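Local coordinates for protein Adenylate/guanylate cyclase/hydrolase, alpha/beta fold family (Ruegeria pomeroyi, PDB 3MR7) that probably serves as the nucleotidyl cyclase catalytic domain of a longer protein, a domain that in relatives makes cyclic AMP from ATP, at residues I52-T55 and M60-R63; C73-Q78 and W168-D173; Q83-T88 and E92-R97. All coordinates share one frame; numbering follows the deposited sequence.

Interaction 1 of 3, residues I52-T55 and M60-R63; sequences IVKT and MLAR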
ATOM      1  N   ILE A  52       4.377   7.437 -20.485  1.00 61.93           N
ATOM      2  CA  ILE A  52       3.279   6.916 -19.700  1.00 58.45           C
ATOM      3  C   ILE A  52       2.547   5.858 -20.513  1.00 57.49           C
ATOM      4  O   ILE A  52       2.265   6.068 -21.668  1.00 63.98           O
ATOM      5  CB  ILE A  52       2.300   8.008 -19.362  1.00 57.23           C
ATOM      6  CG1 ILE A  52       2.891   8.913 -18.280  1.00 61.26           C
ATOM      7  CG2 ILE A  52       1.005   7.385 -18.916  1.00 57.08           C
ATOM      8  CD1 ILE A  52       2.442  10.364 -18.382  1.00 59.91           C
ATOM      9  N   VAL A  53       2.271   4.709 -19.915  1.00 61.66           N
ATOM     10  CA  VAL A  53       1.465   3.685 -20.553  1.00 55.03           C
ATOM     11  C   VAL A  53       0.008   3.890 -20.182  1.00 57.90           C
ATOM     12  O   VAL A  53      -0.859   3.712 -21.002  1.00 61.18           O
ATOM     13  CB  VAL A  53       1.841   2.313 -20.043  1.00 56.12           C
ATOM     14  CG1 VAL A  53       0.758   1.314 -20.414  1.00 59.37           C
ATOM     15  CG2 VAL A  53       3.213   1.904 -20.571  1.00 60.00           C
ATOM     16  N   LYS A  54      -0.265   4.253 -18.939  1.00 57.85           N
ATOM     17  CA  LYS A  54      -1.649   4.395 -18.501  1.00 62.76           C
ATOM     18  C   LYS A  54      -1.784   4.701 -17.013  1.00 59.68           C
ATOM     19  O   LYS A  54      -0.922   4.375 -16.214  1.00 52.26           O
ATOM     20  CB  LYS A  54      -2.405   3.111 -18.782  1.00 56.45           C
ATOM     21  CG  LYS A  54      -2.204   2.056 -17.737  1.00 60.97           C
ATOM     22  CD  LYS A  54      -2.431   0.708 -18.349  1.00 64.03           C
ATOM     23  CE  LYS A  54      -2.655  -0.327 -17.305  1.00 67.64           C
ATOM     24  NZ  LYS A  54      -2.644  -1.627 -17.972  1.00 70.09           N
ATOM     25  N   THR A  55      -2.873   5.339 -16.632  1.00 52.37           N
ATOM     26  CA  THR A  55      -3.127   5.441 -15.220  1.00 55.79           C
ATOM     27  C   THR A  55      -4.447   4.748 -15.027  1.00 56.74           C
ATOM     28  O   THR A  55      -5.366   4.917 -15.808  1.00 56.53           O
ATOM     29  CB  THR A  55      -3.139   6.884 -14.719  1.00 53.54           C
ATOM     30  OG1 THR A  55      -4.358   7.508 -15.106  1.00 72.36           O
ATOM     31  CG2 THR A  55      -2.037   7.640 -15.354  1.00 47.41           C
HETATM   32  N   MSE A  60      -0.303   4.773 -11.821  1.00 48.70           N
HETATM   33  CA  MSE A  60       0.261   5.006 -13.139  1.00 56.40           C
HETATM   34  C   MSE A  60       1.438   4.099 -13.487  1.00 58.68           C
HETATM   35  O   MSE A  60       2.151   3.617 -12.624  1.00 66.72           O
HETATM   36  CB  MSE A  60       0.648   6.464 -13.287  1.00 58.71           C
HETATM   37  CG  MSE A  60       1.906   6.665 -14.082  1.00 70.30           C
HETATM   38 SE   MSE A  60       2.483   8.508 -13.927  0.74 86.42          SE
HETATM   39  CE  MSE A  60       1.294   9.248 -15.280  1.00 88.06           C
ATOM     40  N   LEU A  61       1.640   3.884 -14.774  1.00 57.96           N
ATOM     41  CA  LEU A  61       2.623   2.929 -15.244  1.00 55.77           C
ATOM     42  C   LEU A  61       3.366   3.563 -16.389  1.00 55.64           C
ATOM     43  O   LEU A  61       2.749   4.007 -17.341  1.00 68.30           O
ATOM     44  CB  LEU A  61       1.884   1.709 -15.747  1.00 48.10           C
ATOM     45  CG  LEU A  61       2.569   0.367 -15.812  1.00 50.37           C
ATOM     46  CD1 LEU A  61       3.119   0.048 -14.483  1.00 44.50           C
ATOM     47  CD2 LEU A  61       1.502  -0.629 -16.165  1.00 60.70           C
ATOM     48  N   ALA A  62       4.683   3.636 -16.317  1.00 49.34           N
ATOM     49  CA  ALA A  62       5.415   4.260 -17.415  1.00 51.69           C
ATOM     50  C   ALA A  62       6.584   3.392 -17.766  1.00 59.55           C
ATOM     51  O   ALA A  62       6.984   2.552 -16.981  1.00 53.50           O
ATOM     52  CB  ALA A  62       5.881   5.656 -17.053  1.00 39.75           C
ATOM     53  N   ARG A  63       7.145   3.591 -18.946  1.00 63.38           N
ATOM     54  CA  ARG A  63       8.259   2.757 -19.342  1.00 57.60           C
ATOM     55  C   ARG A  63       9.350   3.551 -19.996  1.00 50.44           C
ATOM     56  O   ARG A  63       9.107   4.579 -20.608  1.00 43.70           O
ATOM     57  CB  ARG A  63       7.799   1.642 -20.268  1.00 60.15           C
ATOM     58  CG  ARG A  63       7.480   2.100 -21.667  1.00 64.22           C
ATOM     59  CD  ARG A  63       6.679   1.042 -22.372  1.00 61.55           C
ATOM     60  NE  ARG A  63       6.082   1.579 -23.575  1.00 72.74           N
ATOM     61  CZ  ARG A  63       6.703   1.639 -24.747  1.00 74.50           C
ATOM     62  NH1 ARG A  63       7.944   1.190 -24.875  1.00 73.67           N
ATOM     63  NH2 ARG A  63       6.073   2.146 -25.790  1.00 69.84           N
TER
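The methyl end of Met60, present as selenomethionine, lies against Ile52 on the neighbouring antiparallel strand, with Met60 CE 3.4 Å from Ile52 CG1 and the two side chains crossing at about a right angle. The Met60 chain runs extended as far as SE and then bends there (chi3 -82°), which carries CE across to Ile52. Thr55 shares this face: its CG2 sits 3.6 Å from Met60 CB and also borders CE, so that the methyl is held between Thr55 and Ile52. Cutting Ile52 back to an alanine would remove CG1, CG2 and CD1 and would probably open a gap beside Met60 CE, allowing the end of Met60 to swing more freely.

Between the Ile52–Ala62 and Thr55–Met60 pairs the register slips by one residue. Val53 and Lys54 both face Leu61, a classic beta bulge. Leu61 O accepts the amide N-H of Val53 (N to O 2.7 Å) and that of Lys54 only weakly, while Leu61 N bonds to Lys54 O at 3.0 Å. Val53 points toward the other strand, and its CG2 meets the edge of the Arg63 guanidinium.

In this hairpin, Ile52, Thr55 and Met60 lie on Arg37 of helix 27-47. On the other face Leu61 packs on Ile112 and on Ile10 and Ala12 of strand 4-15, and Lys54 NZ forms a salt bridge with Asp111.

Interaction 2 of 3, residues C73-Q78 and W168-D173; sequences CALEIQ and WQWVPD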
ATOM      1  N   CYS A  73      14.624   9.541 -13.168  1.00 46.97           N
ATOM      2  CA  CYS A  73      13.323  10.163 -13.258  1.00 54.53           C
ATOM      3  C   CYS A  73      12.619  10.105 -11.896  1.00 50.97           C
ATOM      4  O   CYS A  73      12.119  11.123 -11.412  1.00 49.42           O
ATOM      5  CB  CYS A  73      12.520   9.496 -14.364  1.00 53.87           C
ATOM      6  SG  CYS A  73      10.854  10.039 -14.541  1.00 59.41           S
ATOM      7  N   ALA A  74      12.607   8.932 -11.269  1.00 47.52           N
ATOM      8  CA  ALA A  74      12.003   8.769  -9.928  1.00 53.25           C
ATOM      9  C   ALA A  74      12.736   9.574  -8.854  1.00 51.63           C
ATOM     10  O   ALA A  74      12.136  10.122  -7.934  1.00 62.45           O
ATOM     11  CB  ALA A  74      11.948   7.271  -9.516  1.00 41.42           C
ATOM     12  N   LEU A  75      14.049   9.608  -8.948  1.00 41.84           N
ATOM     13  CA  LEU A  75      14.800  10.355  -7.983  1.00 47.71           C
ATOM     14  C   LEU A  75      14.493  11.849  -8.149  1.00 50.35           C
ATOM     15  O   LEU A  75      14.387  12.566  -7.168  1.00 48.50           O
ATOM     16  CB  LEU A  75      16.279  10.047  -8.153  1.00 42.68           C
ATOM     17  CG  LEU A  75      16.708   8.741  -7.498  1.00 46.73           C
ATOM     18  CD1 LEU A  75      18.110   8.400  -7.930  1.00 45.15           C
ATOM     19  CD2 LEU A  75      16.644   8.860  -5.984  1.00 55.15           C
ATOM     20  N   GLU A  76      14.335  12.289  -9.401  1.00 49.86           N
ATOM     21  CA  GLU A  76      14.043  13.682  -9.741  1.00 44.63           C
ATOM     22  C   GLU A  76      12.725  14.103  -9.138  1.00 53.48           C
ATOM     23  O   GLU A  76      12.618  15.146  -8.474  1.00 59.90           O
ATOM     24  CB  GLU A  76      13.962  13.859 -11.253  1.00 45.27           C
ATOM     25  CG  GLU A  76      13.936  15.314 -11.704  1.00 62.49           C
ATOM     26  CD  GLU A  76      13.659  15.501 -13.218  1.00117.33           C
ATOM     27  OE1 GLU A  76      13.964  14.582 -14.021  1.00120.87           O
ATOM     28  OE2 GLU A  76      13.141  16.582 -13.603  1.00108.44           O
ATOM     29  N   ILE A  77      11.719  13.278  -9.394  1.00 44.26           N
ATOM     30  CA  ILE A  77      10.411  13.427  -8.797  1.00 46.19           C
ATOM     31  C   ILE A  77      10.385  13.433  -7.254  1.00 53.04           C
ATOM     32  O   ILE A  77       9.879  14.370  -6.656  1.00 58.55           O
ATOM     33  CB  ILE A  77       9.489  12.326  -9.312  1.00 44.24           C
ATOM     34  CG1 ILE A  77       9.354  12.456 -10.826  1.00 40.16           C
ATOM     35  CG2 ILE A  77       8.115  12.399  -8.619  1.00 41.54           C
ATOM     36  CD1 ILE A  77       8.457  11.420 -11.449  1.00 34.18           C
ATOM     37  N   GLN A  78      10.924  12.388  -6.625  1.00 48.87           N
ATOM     38  CA  GLN A  78      10.887  12.245  -5.181  1.00 42.89           C
ATOM     39  C   GLN A  78      11.678  13.329  -4.451  1.00 44.79           C
ATOM     40  O   GLN A  78      11.250  13.821  -3.425  1.00 52.73           O
ATOM     41  CB  GLN A  78      11.375  10.857  -4.770  1.00 38.85           C
ATOM     42  CG  GLN A  78      10.496   9.752  -5.260  1.00 40.32           C
ATOM     43  CD  GLN A  78       9.067   9.897  -4.736  1.00 55.41           C
ATOM     44  OE1 GLN A  78       8.422  10.934  -4.941  1.00 49.19           O
ATOM     45  NE2 GLN A  78       8.563   8.851  -4.054  1.00 45.87           N
ATOM     46  N   TRP A 168      15.256  -3.440  -3.108  1.00 47.94           N
ATOM     47  CA  TRP A 168      16.135  -2.413  -2.574  1.00 42.41           C
ATOM     48  C   TRP A 168      15.351  -1.126  -2.515  1.00 47.95           C
ATOM     49  O   TRP A 168      14.526  -0.839  -3.395  1.00 50.39           O
ATOM     50  CB  TRP A 168      17.322  -2.224  -3.499  1.00 41.23           C
ATOM     51  CG  TRP A 168      18.167  -3.433  -3.580  1.00 46.35           C
ATOM     52  CD1 TRP A 168      17.920  -4.563  -4.303  1.00 48.60           C
ATOM     53  CD2 TRP A 168      19.402  -3.645  -2.909  1.00 48.90           C
ATOM     54  NE1 TRP A 168      18.925  -5.467  -4.121  1.00 49.48           N
ATOM     55  CE2 TRP A 168      19.851  -4.932  -3.267  1.00 52.69           C
ATOM     56  CE3 TRP A 168      20.187  -2.861  -2.045  1.00 46.27           C
ATOM     57  CZ2 TRP A 168      21.049  -5.468  -2.780  1.00 54.25           C
ATOM     58  CZ3 TRP A 168      21.369  -3.386  -1.569  1.00 45.35           C
ATOM     59  CH2 TRP A 168      21.792  -4.683  -1.927  1.00 40.48           C
ATOM     60  N   GLN A 169      15.620  -0.341  -1.486  1.00 45.15           N
ATOM     61  CA  GLN A 169      14.879   0.887  -1.264  1.00 39.94           C
ATOM     62  C   GLN A 169      15.745   2.089  -0.969  1.00 43.93           C
ATOM     63  O   GLN A 169      16.752   2.016  -0.274  1.00 53.00           O
ATOM     64  CB  GLN A 169      13.886   0.712  -0.114  1.00 40.55           C
ATOM     65  CG  GLN A 169      12.985   1.915   0.108  1.00 41.17           C
ATOM     66  CD  GLN A 169      12.014   1.687   1.229  1.00 46.91           C
ATOM     67  OE1 GLN A 169      12.410   1.626   2.392  1.00 57.90           O
ATOM     68  NE2 GLN A 169      10.731   1.544   0.895  1.00 34.32           N
ATOM     69  N   TRP A 170      15.311   3.218  -1.486  1.00 48.12           N
ATOM     70  CA  TRP A 170      15.934   4.472  -1.186  1.00 48.18           C
ATOM     71  C   TRP A 170      14.892   5.377  -0.574  1.00 52.59           C
ATOM     72  O   TRP A 170      13.760   5.459  -1.051  1.00 50.75           O
ATOM     73  CB  TRP A 170      16.445   5.083  -2.471  1.00 49.46           C
ATOM     74  CG  TRP A 170      16.842   6.496  -2.324  1.00 60.19           C
ATOM     75  CD1 TRP A 170      18.077   6.982  -1.998  1.00 63.44           C
ATOM     76  CD2 TRP A 170      16.004   7.625  -2.514  1.00 61.71           C
ATOM     77  NE1 TRP A 170      18.053   8.351  -1.966  1.00 58.52           N
ATOM     78  CE2 TRP A 170      16.791   8.771  -2.283  1.00 58.04           C
ATOM     79  CE3 TRP A 170      14.665   7.783  -2.875  1.00 54.65           C
ATOM     80  CZ2 TRP A 170      16.284  10.041  -2.390  1.00 47.68           C
ATOM     81  CZ3 TRP A 170      14.169   9.024  -2.970  1.00 44.33           C
ATOM     82  CH2 TRP A 170      14.971  10.149  -2.730  1.00 48.74           C
ATOM     83  N   VAL A 171      15.263   6.034   0.509  1.00 51.16           N
ATOM     84  CA  VAL A 171      14.412   7.052   1.084  1.00 45.89           C
ATOM     85  C   VAL A 171      15.178   8.332   1.072  1.00 45.64           C
ATOM     86  O   VAL A 171      16.394   8.333   1.113  1.00 50.01           O
ATOM     87  CB  VAL A 171      14.000   6.755   2.536  1.00 48.71           C
ATOM     88  CG1 VAL A 171      13.493   5.341   2.660  1.00 45.42           C
ATOM     89  CG2 VAL A 171      15.159   7.002   3.479  1.00 55.57           C
ATOM     90  N   PRO A 172      14.460   9.439   0.995  1.00 56.36           N
ATOM     91  CA  PRO A 172      15.134  10.735   1.011  1.00 58.46           C
ATOM     92  C   PRO A 172      15.857  10.949   2.320  1.00 66.86           C
ATOM     93  O   PRO A 172      15.548  10.279   3.321  1.00 74.97           O
ATOM     94  CB  PRO A 172      13.996  11.733   0.849  1.00 43.69           C
ATOM     95  CG  PRO A 172      12.739  10.926   0.971  1.00 54.11           C
ATOM     96  CD  PRO A 172      13.039   9.535   0.645  1.00 47.39           C
ATOM     97  N   ASP A 173      16.812  11.872   2.289  1.00 68.31           N
ATOM     98  CA  ASP A 173      17.686  12.151   3.410  1.00 88.31           C
ATOM     99  C   ASP A 173      16.942  12.176   4.744  1.00 94.35           C
ATOM    100  O   ASP A 173      17.550  11.976   5.791  1.00 92.40           O
ATOM    101  CB  ASP A 173      18.438  13.466   3.172  1.00102.75           C
ATOM    102  CG  ASP A 173      19.566  13.331   2.129  1.00104.58           C
ATOM    103  OD1 ASP A 173      20.753  13.478   2.500  1.00 97.62           O
ATOM    104  OD2 ASP A 173      19.272  13.085   0.940  1.00107.37           O
TER
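Leu75 sets one methyl squarely on the indole of Trp170. Its CD2 lies 3.5 Å from the centroid of the six-membered ring of Trp170 and only 5° off the ring normal, a CH-pi contact over the middle of the face. All six carbons of that ring are therefore at nearly equal distances from the methyl. The indole gets there because CG of Trp170 is anti to the backbone N (chi1 168°), which sends the ring from the end of the strand to the helix.

Gln78, one turn further along the helix, meets the same ring differently: its CB comes to the edge, near the ring plane, 3.8 Å from Trp170 CZ3. Only the aliphatic base takes part. The chain then bends at chi2 and leads the amide away, where NE2 bonds to the carbonyl oxygen of Ala131. On the opposite face from Leu75, N of Pro172 stands above the ring, offset toward the rim.

The contact is buried and built from packing alone. Ile132 of strand 132-135 touches both Leu75 and Trp170, and Phe150 meets the indole. Helix 67-84 is thereby seated against the last strand in the chain, 161-170, in the layered alpha/beta arrangement of the class III nucleotidyl cyclase catalytic domain.

Interaction 3 of 3, residues Q83-T88 and E92-R97; sequences QREEDT and ERIQYR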
ATOM      1  N   GLN A  83      11.101  18.841  -1.393  1.00 52.45           N
ATOM      2  CA  GLN A  83      11.202  20.290  -1.303  1.00 59.25           C
ATOM      3  C   GLN A  83       9.830  20.932  -1.363  1.00 60.31           C
ATOM      4  O   GLN A  83       9.513  21.799  -0.556  1.00 68.15           O
ATOM      5  CB  GLN A  83      12.048  20.846  -2.438  1.00 68.54           C
ATOM      6  CG  GLN A  83      13.477  20.374  -2.451  1.00 82.59           C
ATOM      7  CD  GLN A  83      14.295  21.095  -3.506  1.00101.85           C
ATOM      8  OE1 GLN A  83      15.531  21.078  -3.474  1.00108.69           O
ATOM      9  NE2 GLN A  83      13.605  21.750  -4.445  1.00104.26           N
ATOM     10  N   ARG A  84       9.017  20.504  -2.322  1.00 53.21           N
ATOM     11  CA  ARG A  84       7.735  21.152  -2.578  1.00 59.25           C
ATOM     12  C   ARG A  84       6.752  21.078  -1.397  1.00 64.47           C
ATOM     13  O   ARG A  84       5.862  21.927  -1.247  1.00 64.29           O
ATOM     14  CB  ARG A  84       7.081  20.559  -3.827  1.00 63.16           C
ATOM     15  CG  ARG A  84       7.903  20.650  -5.105  1.00 68.00           C
ATOM     16  CD  ARG A  84       7.993  22.060  -5.603  1.00 78.05           C
ATOM     17  NE  ARG A  84       6.683  22.709  -5.742  1.00 87.35           N
ATOM     18  CZ  ARG A  84       6.045  22.879  -6.901  1.00 85.54           C
ATOM     19  NH1 ARG A  84       6.603  22.425  -8.017  1.00 89.74           N
ATOM     20  NH2 ARG A  84       4.859  23.498  -6.946  1.00 71.34           N
ATOM     21  N   GLU A  85       6.910  20.067  -0.558  1.00 54.08           N
ATOM     22  CA  GLU A  85       5.972  19.862   0.525  1.00 49.24           C
ATOM     23  C   GLU A  85       6.568  20.157   1.906  1.00 61.98           C
ATOM     24  O   GLU A  85       5.957  19.834   2.921  1.00 63.92           O
ATOM     25  CB  GLU A  85       5.436  18.423   0.482  1.00 44.35           C
ATOM     26  CG  GLU A  85       4.398  18.185  -0.607  1.00 50.92           C
ATOM     27  CD  GLU A  85       3.040  18.804  -0.278  1.00 59.46           C
ATOM     28  OE1 GLU A  85       2.254  18.146   0.447  1.00 56.26           O
ATOM     29  OE2 GLU A  85       2.767  19.945  -0.735  1.00 57.75           O
ATOM     30  N   GLU A  86       7.750  20.766   1.959  1.00 60.18           N
ATOM     31  CA  GLU A  86       8.447  20.870   3.241  1.00 58.71           C
ATOM     32  C   GLU A  86       7.865  21.933   4.186  1.00 69.05           C
ATOM     33  O   GLU A  86       8.103  21.893   5.396  1.00 75.64           O
ATOM     34  CB  GLU A  86       9.934  21.107   3.028  1.00 53.01           C
ATOM     35  CG  GLU A  86      10.230  22.524   2.613  1.00 72.98           C
ATOM     36  CD  GLU A  86      11.625  22.700   2.049  1.00 84.75           C
ATOM     37  OE1 GLU A  86      12.508  21.838   2.312  1.00 76.18           O
ATOM     38  OE2 GLU A  86      11.822  23.715   1.336  1.00 88.49           O
ATOM     39  N   ASP A  87       7.115  22.887   3.643  1.00 67.08           N
ATOM     40  CA  ASP A  87       6.508  23.914   4.483  1.00 66.99           C
ATOM     41  C   ASP A  87       5.060  23.574   4.814  1.00 72.70           C
ATOM     42  O   ASP A  87       4.344  24.360   5.420  1.00 78.73           O
ATOM     43  CB  ASP A  87       6.631  25.287   3.834  1.00 71.71           C
ATOM     44  CG  ASP A  87       8.059  25.798   3.848  1.00 84.35           C
ATOM     45  OD1 ASP A  87       8.643  25.856   4.951  1.00 85.99           O
ATOM     46  OD2 ASP A  87       8.606  26.124   2.768  1.00 87.80           O
ATOM     47  N   THR A  88       4.651  22.385   4.395  1.00 70.67           N
ATOM     48  CA  THR A  88       3.398  21.775   4.793  1.00 65.80           C
ATOM     49  C   THR A  88       3.715  20.809   5.940  1.00 70.50           C
ATOM     50  O   THR A  88       4.746  20.143   5.938  1.00 65.69           O
ATOM     51  CB  THR A  88       2.802  20.970   3.623  1.00 63.33           C
ATOM     52  OG1 THR A  88       2.525  21.842   2.521  1.00 66.56           O
ATOM     53  CG2 THR A  88       1.539  20.222   4.038  1.00 62.13           C
ATOM     54  N   GLU A  92       0.149  15.998   6.588  1.00 79.47           N
ATOM     55  CA  GLU A  92      -0.676  16.557   5.522  1.00 75.37           C
ATOM     56  C   GLU A  92       0.016  16.573   4.160  1.00 66.59           C
ATOM     57  O   GLU A  92      -0.603  16.871   3.147  1.00 64.01           O
ATOM     58  CB  GLU A  92      -1.110  17.968   5.874  1.00 78.99           C
ATOM     59  CG  GLU A  92      -2.042  18.052   7.051  1.00 87.82           C
ATOM     60  CD  GLU A  92      -2.558  19.467   7.277  1.00 95.06           C
ATOM     61  OE1 GLU A  92      -2.645  19.874   8.455  1.00 96.29           O
ATOM     62  OE2 GLU A  92      -2.868  20.172   6.279  1.00 93.35           O
ATOM     63  N   ARG A  93       1.302  16.266   4.135  1.00 56.39           N
ATOM     64  CA  ARG A  93       2.045  16.321   2.887  1.00 64.67           C
ATOM     65  C   ARG A  93       1.560  15.287   1.856  1.00 66.45           C
ATOM     66  O   ARG A  93       1.064  14.208   2.201  1.00 70.27           O
ATOM     67  CB  ARG A  93       3.534  16.143   3.159  1.00 59.07           C
ATOM     68  CG  ARG A  93       4.165  17.322   3.874  1.00 59.51           C
ATOM     69  CD  ARG A  93       5.615  17.039   4.176  1.00 60.96           C
ATOM     70  NE  ARG A  93       6.157  18.012   5.115  1.00 65.78           N
ATOM     71  CZ  ARG A  93       7.207  17.783   5.889  1.00 69.98           C
ATOM     72  NH1 ARG A  93       7.819  16.607   5.846  1.00 68.18           N
ATOM     73  NH2 ARG A  93       7.638  18.721   6.710  1.00 75.62           N
ATOM     74  N   ILE A  94       1.686  15.632   0.585  1.00 57.19           N
ATOM     75  CA  ILE A  94       1.386  14.690  -0.477  1.00 57.16           C
ATOM     76  C   ILE A  94       2.667  13.923  -0.710  1.00 52.91           C
ATOM     77  O   ILE A  94       3.721  14.518  -0.833  1.00 62.91           O
ATOM     78  CB  ILE A  94       0.991  15.421  -1.785  1.00 52.40           C
ATOM     79  CG1 ILE A  94      -0.319  16.177  -1.590  1.00 57.83           C
ATOM     80  CG2 ILE A  94       0.904  14.453  -2.959  1.00 40.40           C
ATOM     81  CD1 ILE A  94      -1.025  16.567  -2.884  1.00 64.10           C
ATOM     82  N   GLN A  95       2.602  12.607  -0.742  1.00 47.78           N
ATOM     83  CA  GLN A  95       3.785  11.860  -1.130  1.00 48.57           C
ATOM     84  C   GLN A  95       3.446  10.757  -2.084  1.00 45.97           C
ATOM     85  O   GLN A  95       2.439  10.064  -1.912  1.00 42.64           O
ATOM     86  CB  GLN A  95       4.460  11.233   0.069  1.00 42.20           C
ATOM     87  CG  GLN A  95       4.987  12.189   1.075  1.00 43.79           C
ATOM     88  CD  GLN A  95       5.476  11.452   2.325  1.00 50.24           C
ATOM     89  OE1 GLN A  95       4.687  10.838   3.056  1.00 54.90           O
ATOM     90  NE2 GLN A  95       6.775  11.482   2.552  1.00 42.72           N
ATOM     91  N   TYR A  96       4.304  10.568  -3.071  1.00 38.86           N
ATOM     92  CA  TYR A  96       4.136   9.433  -3.957  1.00 40.27           C
ATOM     93  C   TYR A  96       4.904   8.182  -3.468  1.00 45.47           C
ATOM     94  O   TYR A  96       5.810   8.293  -2.643  1.00 47.39           O
ATOM     95  CB  TYR A  96       4.536   9.844  -5.355  1.00 33.68           C
ATOM     96  CG  TYR A  96       3.626  10.906  -5.930  1.00 41.72           C
ATOM     97  CD1 TYR A  96       2.344  10.594  -6.358  1.00 53.12           C
ATOM     98  CD2 TYR A  96       4.050  12.217  -6.050  1.00 41.69           C
ATOM     99  CE1 TYR A  96       1.516  11.563  -6.887  1.00 52.19           C
ATOM    100  CE2 TYR A  96       3.249  13.179  -6.561  1.00 43.70           C
ATOM    101  CZ  TYR A  96       1.981  12.865  -6.989  1.00 51.47           C
ATOM    102  OH  TYR A  96       1.178  13.871  -7.506  1.00 54.17           O
ATOM    103  N   ARG A  97       4.495   6.998  -3.926  1.00 46.94           N
ATOM    104  CA  ARG A  97       5.289   5.762  -3.769  1.00 47.95           C
ATOM    105  C   ARG A  97       5.752   5.375  -5.164  1.00 54.25           C
ATOM    106  O   ARG A  97       5.030   5.608  -6.131  1.00 56.90           O
ATOM    107  CB  ARG A  97       4.446   4.622  -3.171  1.00 38.95           C
ATOM    108  CG  ARG A  97       4.142   4.755  -1.684  1.00 40.89           C
ATOM    109  CD  ARG A  97       3.578   3.478  -1.189  1.00 46.09           C
ATOM    110  NE  ARG A  97       2.468   3.123  -2.044  1.00 56.67           N
ATOM    111  CZ  ARG A  97       1.207   3.382  -1.743  1.00 56.58           C
ATOM    112  NH1 ARG A  97       0.926   3.951  -0.584  1.00 52.58           N
ATOM    113  NH2 ARG A  97       0.233   3.076  -2.594  1.00 46.15           N
TER
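At Glu85 the chain leaves helix 67-84 and enters a type I beta turn from Glu85 to Thr88, and the returning segment passes it with the CA atoms of Glu85 and Arg93 5.8 Å apart.

Two side chains reach across in opposite senses, each to backbone atoms of the other segment. Glu85 points toward segment 92-97, and a bend at chi2 (-74°) brings its carboxylate round to the amide of Ile94. Ile94 N donates to Glu85 OE1 at 2.6 Å, approaching on the anti side of the oxygen and 27° out of the carboxylate plane. The other oxygen, OE2, is taken by a salt bridge to Arg32 and a hydrogen bond from Tyr36 OH, both on helix 27-47. These several partners hold a buried carboxylate in place, and Arg32 would probably help to keep it charged.

Arg93 answers with an extended chain from CG to NE that slides past Thr88 in the opposite direction. Its NE donates to Thr88 O at 2.7 Å, close to the edge of the guanidinium, and NH2 adds a weak bond to the same oxygen, so one carbonyl is gripped twice. Glu86 CA lies over a face of the guanidinium. The charged ends of Glu85 and Arg93 nevertheless stay apart, with OE1 of Glu85 6.1 Å from NE of Arg93, and across this contact each bonds to backbone atoms of the other segment. CG2 of Thr88 touches both CG of Arg93 and CB of Glu92, 3.9 Å from each.

Ile94 packs on Val29 and Arg32 of helix 27-47 and on Met81 of helix 67-84. The arrangement is a helix-to-strand connection of the cyclase fold, in which a side chain of the turn and one of the segment leading into strand 96-107 each bond to the other's backbone.

Helix 67-84 links interactions 2 and 3 and follows strand 59-64 of interaction 1 in the chain. Interactions 2 and 3 touch directly, through the probable hydrogen bond from Gln78 NE2 to Tyr96 O (3.1 Å), and interaction 3 is nested within the loop that interaction 2 closes. Interaction 1 stands apart, its centre about 18 Å from that of interaction 2 and about 22 Å from that of interaction 3, though all reach the same sheet. The segments of interactions 1 and 3 also share a neighbour, Leu21 of the second subunit, which packs on Thr55, Met60 and Tyr96. In class III cyclases generally, catalytic sites form at a dimer interface.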